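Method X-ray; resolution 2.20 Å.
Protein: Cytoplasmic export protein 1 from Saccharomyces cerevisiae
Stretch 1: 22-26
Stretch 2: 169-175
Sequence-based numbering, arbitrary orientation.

Stretch 1 22-26: ETALW
Stretch 2 (169-175) SYYNIIG

The backbones set the frame. The second stretch continues a helix that begins earlier in the chain, with phi/psi from -53/-56 at Tyr170 to -71/-10 at Ile174; Ile173 N to Ser169 O (2.8 Å) and Ile174 N to Tyr170 O (2.9 Å) are its i to i-4 hydrogen bonds. Gly175 leaves helical geometry at 65/49, a positive phi that favours glycine, and its N makes a weak hydrogen bond to Asn172 O at 3.3 Å. Stretch 22-26 turns: Glu22 (-136/149) and Thr23 (-143/175) are extended, Ala24 (-65/-26) and Leu25 (-105/-18) fold back, and Trp26 (-148/145) extends again. Thr23 N to Trp26 O, 2.8 Å, closes this turn and presents Ala24 and Leu25 to the helix. The closest CA pair, Ala24 CA to Ile174 CA at 6.0 Å, fixes the register.

No hydrogen bond crosses between the stretches; the 210 Å² buried between them is held by apolar contact. Leu25, buried, with CA-to-CB toward the helix and chi1/chi2 of -64°/170° (m, t), contributes most. Its CD2 lies 3.6 Å from Ile173 CG2, while its CD1 sits 4.0 Å from Ile174 CD1 and 3.9 Å from Tyr170 CE1. The two methyls thus reach different neighbours along the helix. Tyr170 (chi1 173°, t; chi2 83°) meets CD1 obliquely.

Both isoleucines have chi1 in m: Ile173 at -79° with chi2 141°, its CA-to-CB bond toward the turn, and Ile174 at -61° with chi2 -76° (m), its bond sideways. Ile174 CD1 nevertheless comes within 4.0 Å of Ala24 CB and 4.2 Å of Thr23 CG2, so one methyl touches three consecutive residues. Ala24 CB also lies 4.4 Å from Ile173 CG2, a looser van der Waals contact.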

# COMPACT_ATOMS: atom_id res chain seq x y z
N GLU A 22 20.36 -11.94 -13.23
CA GLU A 22 21.44 -12.23 -14.13
C GLU A 22 20.95 -13.39 -14.96
O GLU A 22 20.21 -14.21 -14.46
CB GLU A 22 22.61 -12.75 -13.33
CG GLU A 22 23.80 -11.81 -13.24
CD GLU A 22 25.09 -12.52 -13.58
OE1 GLU A 22 25.24 -13.73 -13.27
OE2 GLU A 22 25.96 -11.87 -14.18
N THR A 23 21.40 -13.48 -16.20
CA THR A 23 21.05 -14.56 -17.11
C THR A 23 22.33 -14.82 -17.90
O THR A 23 23.30 -14.12 -17.69
CB THR A 23 19.80 -14.17 -17.93
OG1 THR A 23 18.65 -14.65 -17.24
CG2 THR A 23 19.79 -14.69 -19.32
N ALA A 24 22.36 -15.83 -18.74
CA ALA A 24 23.56 -16.08 -19.51
C ALA A 24 23.84 -14.94 -20.49
O ALA A 24 24.99 -14.76 -20.88
CB ALA A 24 23.45 -17.40 -20.26
N LEU A 25 22.80 -14.20 -20.91
CA LEU A 25 23.00 -13.13 -21.90
C LEU A 25 22.98 -11.67 -21.39
O LEU A 25 23.44 -10.77 -22.09
CB LEU A 25 22.01 -13.26 -23.03
CG LEU A 25 22.24 -14.54 -23.77
CD1 LEU A 25 21.09 -14.72 -24.71
CD2 LEU A 25 23.57 -14.57 -24.52
N TRP A 26 22.43 -11.46 -20.20
CA TRP A 26 22.15 -10.14 -19.67
C TRP A 26 22.28 -10.10 -18.18
O TRP A 26 21.91 -11.07 -17.48
CB TRP A 26 20.70 -9.69 -20.00
CG TRP A 26 20.44 -9.67 -21.47
CD1 TRP A 26 19.91 -10.69 -22.26
CD2 TRP A 26 20.71 -8.58 -22.41
NE1 TRP A 26 19.87 -10.29 -23.58
CE2 TRP A 26 20.32 -9.06 -23.72
CE3 TRP A 26 21.24 -7.30 -22.28
CZ2 TRP A 26 20.46 -8.29 -24.85
CZ3 TRP A 26 21.34 -6.52 -23.43
CH2 TRP A 26 20.97 -7.01 -24.68
N SER A 169 21.77 -22.02 -31.69
CA SER A 169 22.88 -21.40 -30.95
C SER A 169 22.34 -20.72 -29.66
O SER A 169 22.90 -20.90 -28.56
CB SER A 169 23.68 -20.43 -31.85
OG SER A 169 22.97 -19.23 -32.09
N TYR A 170 21.22 -20.01 -29.79
CA TYR A 170 20.55 -19.38 -28.64
C TYR A 170 20.27 -20.37 -27.51
O TYR A 170 20.71 -20.18 -26.38
CB TYR A 170 19.26 -18.68 -29.09
CG TYR A 170 18.44 -18.17 -27.94
CD1 TYR A 170 18.73 -16.95 -27.34
CD2 TYR A 170 17.41 -18.95 -27.40
CE1 TYR A 170 17.99 -16.49 -26.26
CE2 TYR A 170 16.66 -18.51 -26.31
CZ TYR A 170 16.95 -17.28 -25.74
OH TYR A 170 16.21 -16.84 -24.67
N TYR A 171 19.57 -21.44 -27.82
CA TYR A 171 19.24 -22.48 -26.83
C TYR A 171 20.46 -23.20 -26.27
O TYR A 171 20.45 -23.58 -25.11
CB TYR A 171 18.21 -23.45 -27.40
CG TYR A 171 16.84 -22.86 -27.29
CD1 TYR A 171 16.09 -23.01 -26.12
CD2 TYR A 171 16.33 -22.07 -28.30
CE1 TYR A 171 14.83 -22.44 -26.00
CE2 TYR A 171 15.07 -21.49 -28.20
CZ TYR A 171 14.34 -21.68 -27.04
OH TYR A 171 13.12 -21.10 -26.94
N ASN A 172 21.51 -23.35 -27.08
CA ASN A 172 22.79 -23.89 -26.60
C ASN A 172 23.49 -22.96 -25.61
O ASN A 172 24.08 -23.42 -24.62
CB ASN A 172 23.72 -24.20 -27.78
N ILE A 173 23.43 -21.65 -25.89
CA ILE A 173 24.02 -20.66 -25.01
C ILE A 173 23.27 -20.70 -23.69
O ILE A 173 23.87 -20.82 -22.63
CB ILE A 173 24.01 -19.24 -25.65
CG1 ILE A 173 25.16 -19.12 -26.66
CG2 ILE A 173 24.07 -18.15 -24.57
CD1 ILE A 173 24.81 -18.35 -27.92
N ILE A 174 21.94 -20.62 -23.76
CA ILE A 174 21.14 -20.61 -22.54
C ILE A 174 21.11 -21.95 -21.80
O ILE A 174 20.63 -22.00 -20.67
CB ILE A 174 19.70 -20.12 -22.81
CG1 ILE A 174 19.74 -18.70 -23.35
CG2 ILE A 174 18.89 -20.18 -21.51
CD1 ILE A 174 20.01 -17.68 -22.28
N GLY A 175 21.63 -23.02 -22.42
CA GLY A 175 21.71 -24.31 -21.75
C GLY A 175 20.30 -24.78 -21.48
O GLY A 175 19.95 -25.18 -20.37